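Local coordinates for protein leucine aminopeptidase A1, chloroplastic (PDB 5D8N) that removes N-terminal amino acids from peptides as a magnesium-dependent, homohexameric M17 aminopeptidase, and regulates wound signalling and has a role in insect defence, at residues S117-A129 / S158-S170. The protein carries 1 engineered substitution. Numbering follows the deposited sequence.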
loop_
_atom_site.group_PDB
_atom_site.type_symbol
_atom_site.label_atom_id
_atom_site.label_comp_id
_atom_site.label_asym_id
_atom_site.label_seq_id
_atom_site.Cartn_x
_atom_site.Cartn_y
_atom_site.Cartn_z
ATOM N N SER A 117 12.895 27.282 -34.216
ATOM C CA SER A 117 14.261 26.810 -34.231
ATOM C C SER A 117 15.000 27.003 -32.883
ATOM O O SER A 117 14.783 27.983 -32.163
ATOM C CB SER A 117 14.994 27.544 -35.348
ATOM O OG SER A 117 15.535 28.731 -34.833
ATOM N N PRO A 118 15.923 26.086 -32.552
ATOM C CA PRO A 118 16.441 25.063 -33.455
ATOM C C PRO A 118 15.612 23.784 -33.498
ATOM O O PRO A 118 15.983 22.836 -34.197
ATOM C CB PRO A 118 17.841 24.797 -32.894
ATOM C CG PRO A 118 17.679 25.021 -31.417
ATOM C CD PRO A 118 16.680 26.145 -31.287
ATOM N N THR A 119 14.605 23.699 -32.640
ATOM C CA THR A 119 13.990 22.399 -32.366
ATOM C C THR A 119 13.414 21.751 -33.630
ATOM O O THR A 119 13.610 20.553 -33.862
ATOM C CB THR A 119 12.931 22.497 -31.238
ATOM O OG1 THR A 119 13.605 22.718 -29.987
ATOM C CG2 THR A 119 12.128 21.166 -31.092
ATOM N N SER A 120 12.828 22.567 -34.505
ATOM C CA SER A 120 12.234 22.067 -35.738
ATOM C C SER A 120 13.308 21.428 -36.594
ATOM O O SER A 120 13.042 20.434 -37.264
ATOM C CB SER A 120 11.569 23.180 -36.538
ATOM O OG SER A 120 10.550 23.770 -35.761
ATOM N N TYR A 121 14.474 22.068 -36.637
ATOM C CA TYR A 121 15.541 21.603 -37.515
ATOM C C TYR A 121 16.322 20.441 -36.903
ATOM O O TYR A 121 16.640 19.488 -37.630
ATOM C CB TYR A 121 16.483 22.746 -37.874
ATOM C CG TYR A 121 15.769 23.881 -38.560
ATOM C CD1 TYR A 121 15.013 23.646 -39.707
ATOM C CD2 TYR A 121 15.630 25.109 -37.921
ATOM C CE1 TYR A 121 14.281 24.652 -40.314
ATOM C CE2 TYR A 121 14.906 26.129 -38.518
ATOM C CZ TYR A 121 14.235 25.885 -39.708
ATOM O OH TYR A 121 13.496 26.864 -40.321
ATOM N N HIS A 122 16.417 20.412 -35.567
ATOM C CA HIS A 122 16.803 19.189 -34.871
ATOM C C HIS A 122 15.908 18.013 -35.249
ATOM O O HIS A 122 16.407 16.932 -35.571
ATOM C CB HIS A 122 16.720 19.349 -33.364
ATOM C CG HIS A 122 17.733 20.297 -32.818
ATOM N ND1 HIS A 122 17.608 20.882 -31.581
ATOM C CD2 HIS A 122 18.925 20.694 -33.305
ATOM C CE1 HIS A 122 18.699 21.575 -31.308
ATOM N NE2 HIS A 122 19.500 21.502 -32.355
ATOM N N SER A 123 14.595 18.213 -35.209
ATOM C CA SER A 123 13.663 17.140 -35.568
ATOM C C SER A 123 13.863 16.688 -37.011
ATOM O O SER A 123 13.708 15.509 -37.320
ATOM C CB SER A 123 12.206 17.585 -35.353
ATOM O OG SER A 123 11.991 17.719 -33.962
ATOM N N LEU A 124 13.989 17.667 -37.904
ATOM C CA LEU A 124 14.201 17.373 -39.311
ATOM C C LEU A 124 15.407 16.458 -39.432
ATOM O O LEU A 124 15.342 15.423 -40.084
ATOM C CB LEU A 124 14.404 18.646 -40.128
ATOM C CG LEU A 124 14.801 18.444 -41.587
ATOM C CD1 LEU A 124 13.762 17.621 -42.331
ATOM C CD2 LEU A 124 14.965 19.777 -42.287
ATOM N N GLY A 125 16.508 16.819 -38.797
ATOM C CA GLY A 125 17.694 15.981 -38.831
ATOM C C GLY A 125 17.433 14.584 -38.277
ATOM O O GLY A 125 17.982 13.607 -38.818
ATOM N N GLN A 126 16.787 14.510 -37.104
ATOM C CA GLN A 126 16.440 13.234 -36.505
ATOM C C GLN A 126 15.631 12.400 -37.495
ATOM O O GLN A 126 15.836 11.194 -37.600
ATOM C CB GLN A 126 15.631 13.416 -35.206
ATOM C CG GLN A 126 16.414 14.031 -34.052
ATOM C CD GLN A 126 15.554 14.571 -32.905
ATOM O OE1 GLN A 126 14.359 14.276 -32.772
ATOM N NE2 GLN A 126 16.164 15.427 -32.094
ATOM N N ALA A 127 14.669 13.015 -38.180
ATOM C CA ALA A 127 13.816 12.256 -39.109
ATOM C C ALA A 127 14.662 11.751 -40.277
ATOM O O ALA A 127 14.419 10.669 -40.798
ATOM C CB ALA A 127 12.655 13.107 -39.612
ATOM N N ALA A 128 15.623 12.558 -40.727
ATOM C CA ALA A 128 16.505 12.145 -41.811
ATOM C C ALA A 128 17.393 10.984 -41.386
ATOM O O ALA A 128 17.553 10.024 -42.139
ATOM C CB ALA A 128 17.357 13.302 -42.274
ATOM N N ALA A 129 17.857 10.995 -40.141
ATOM C CA ALA A 129 18.653 9.886 -39.615
ATOM C C ALA A 129 17.852 8.594 -39.508
ATOM O O ALA A 129 18.349 7.506 -39.793
ATOM C CB ALA A 129 19.191 10.241 -38.242
ATOM N N SER A 158 20.095 26.949 -39.091
ATOM C CA SER A 158 19.299 25.789 -39.489
ATOM C C SER A 158 20.188 24.620 -39.933
ATOM O O SER A 158 19.951 23.487 -39.568
ATOM C CB SER A 158 18.323 26.120 -40.615
ATOM O OG SER A 158 17.367 27.032 -40.123
ATOM N N ALA A 159 21.272 24.921 -40.627
ATOM C CA ALA A 159 22.152 23.881 -41.112
ATOM C C ALA A 159 22.782 23.173 -39.932
ATOM O O ALA A 159 22.893 21.950 -39.937
ATOM C CB ALA A 159 23.234 24.459 -42.021
ATOM N N SER A 160 23.248 23.926 -38.939
ATOM C CA SER A 160 23.935 23.311 -37.812
ATOM C C SER A 160 22.991 22.508 -36.911
ATOM O O SER A 160 23.359 21.455 -36.381
ATOM C CB SER A 160 24.712 24.328 -36.992
ATOM O OG SER A 160 23.827 25.196 -36.331
ATOM N N ALA A 161 21.745 22.947 -36.837
ATOM C CA ALA A 161 20.693 22.228 -36.136
ATOM C C ALA A 161 20.275 20.957 -36.879
ATOM O O ALA A 161 20.101 19.913 -36.251
ATOM C CB ALA A 161 19.474 23.123 -35.931
ATOM N N ILE A 162 20.235 21.003 -38.206
ATOM C CA ILE A 162 20.011 19.802 -39.013
ATOM C C ILE A 162 21.125 18.778 -38.766
ATOM O O ILE A 162 20.857 17.594 -38.524
ATOM C CB ILE A 162 19.931 20.137 -40.502
ATOM C CG1 ILE A 162 18.601 20.822 -40.837
ATOM C CG2 ILE A 162 20.103 18.896 -41.372
ATOM C CD1 ILE A 162 18.597 21.550 -42.179
ATOM N N ALA A 163 22.373 19.256 -38.771
ATOM C CA ALA A 163 23.525 18.414 -38.536
ATOM C C ALA A 163 23.418 17.738 -37.181
ATOM O O ALA A 163 23.684 16.550 -37.060
ATOM C CB ALA A 163 24.817 19.230 -38.621
ATOM N N THR A 164 23.088 18.516 -36.158
ATOM C CA THR A 164 22.913 18.009 -34.796
ATOM C C THR A 164 21.863 16.894 -34.787
ATOM O O THR A 164 22.091 15.798 -34.252
ATOM C CB THR A 164 22.483 19.157 -33.861
ATOM O OG1 THR A 164 23.545 20.122 -33.748
ATOM C CG2 THR A 164 22.105 18.645 -32.526
ATOM N N GLY A 165 20.742 17.127 -35.452
ATOM C CA GLY A 165 19.668 16.119 -35.468
ATOM C C GLY A 165 20.106 14.821 -36.133
ATOM O O GLY A 165 19.772 13.729 -35.690
ATOM N N VAL A 166 20.865 14.941 -37.215
ATOM C CA VAL A 166 21.342 13.744 -37.921
ATOM C C VAL A 166 22.345 12.966 -37.040
ATOM O O VAL A 166 22.286 11.754 -36.994
ATOM C CB VAL A 166 21.976 14.099 -39.264
ATOM C CG1 VAL A 166 22.629 12.873 -39.893
ATOM C CG2 VAL A 166 20.915 14.667 -40.191
ATOM N N VAL A 167 23.291 13.676 -36.418
ATOM C CA VAL A 167 24.354 13.037 -35.658
ATOM C C VAL A 167 23.759 12.355 -34.430
ATOM O O VAL A 167 23.967 11.173 -34.208
ATOM C CB VAL A 167 25.450 14.050 -35.238
ATOM C CG1 VAL A 167 26.460 13.416 -34.286
ATOM C CG2 VAL A 167 26.217 14.551 -36.451
ATOM N N LEU A 168 22.916 13.078 -33.700
ATOM C CA LEU A 168 22.349 12.520 -32.493
ATOM C C LEU A 168 21.315 11.456 -32.836
ATOM O O LEU A 168 21.228 10.458 -32.160
ATOM C CB LEU A 168 21.681 13.622 -31.670
ATOM C CG LEU A 168 22.636 14.673 -31.148
ATOM C CD1 LEU A 168 21.838 15.664 -30.278
ATOM C CD2 LEU A 168 23.724 13.992 -30.351
ATOM N N GLY A 169 20.607 11.622 -33.951
ATOM C CA GLY A 169 19.607 10.662 -34.366
ATOM C C GLY A 169 20.213 9.369 -34.863
ATOM O O GLY A 169 19.562 8.333 -34.763
ATOM N N SER A 170 21.469 9.409 -35.309
ATOM C CA SER A 170 22.161 8.214 -35.795
ATOM C C SER A 170 22.857 7.436 -34.700
ATOM O O SER A 170 23.324 6.331 -34.954
ATOM C CB SER A 170 23.234 8.595 -36.825
ATOM O OG SER A 170 22.592 9.186 -37.941
HETATM O O HOH W 1 16.432 9.651 -35.430
HETATM O O HOH W 2 21.104 7.281 -39.335
#
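Gly125 and Gly165 meet backbone to backbone where helices 119-129 and 158-170 cross: their CA atoms lie 3.9 Å apart, the axes approach to 6.4 Å, and the crossing angle is -42°. No room remains for a methyl on either residue, since a modelled CB on Gly165 would fall 2.1 Å from His122 O and one on Gly125 would collide with Ile162 O. Four CA-H...O contacts line this seam; the shortest brings Gly165 CA to His122 O at 3.4 Å, with 140° at the hydrogen. Conventional hydrogen bonds between the helices are absent. Next to the glycines, Val166 lays CG2 against Gly125 O, and the CB of Ala129 enters as a knob among Gly165, Val166, Gly169 and Ser170. Gly165 and Gly169 form a GxxxG pair facing Gly125 and Ala129 at the same spacing, the small-xxx-small pattern of close right-handed crossings; a modelled CB on Gly169 would lie 3.0 Å from Ala129 CB. Both helices belong to a layer against the central sheet of the macro-like N-terminal domain, Leu124, Ala128 and Ile162 resting on Val142 of strand 139-144, while helix 197-221 borders Ser160, Thr164 and Val167.

Toward the start of both segments, Tyr121 CG, anti to the carbonyl carbon, carries the ring over Ser158. The serine CB stands 9° off the ring normal, above its centre; OG, hydrogen-bonded to Ser154 O, leans toward the rim, 3.1 Å from Tyr121 CE2. Tyr121 CB packs against Ala161 CB. Cutting Tyr121 back to an alanine removes the ring, which would probably leave Ser158 uncovered and a gap beside it. His122 presents CD2 edge-on to Ala161 O.

The solvent side is looser: Gln126 is exposed, and a water hydrogen-bonded to Gln126 O reaches Gly169 O only weakly. A second water joins Ala129 O to Ser170 OG, whose hydroxyl also donates to Val166 O.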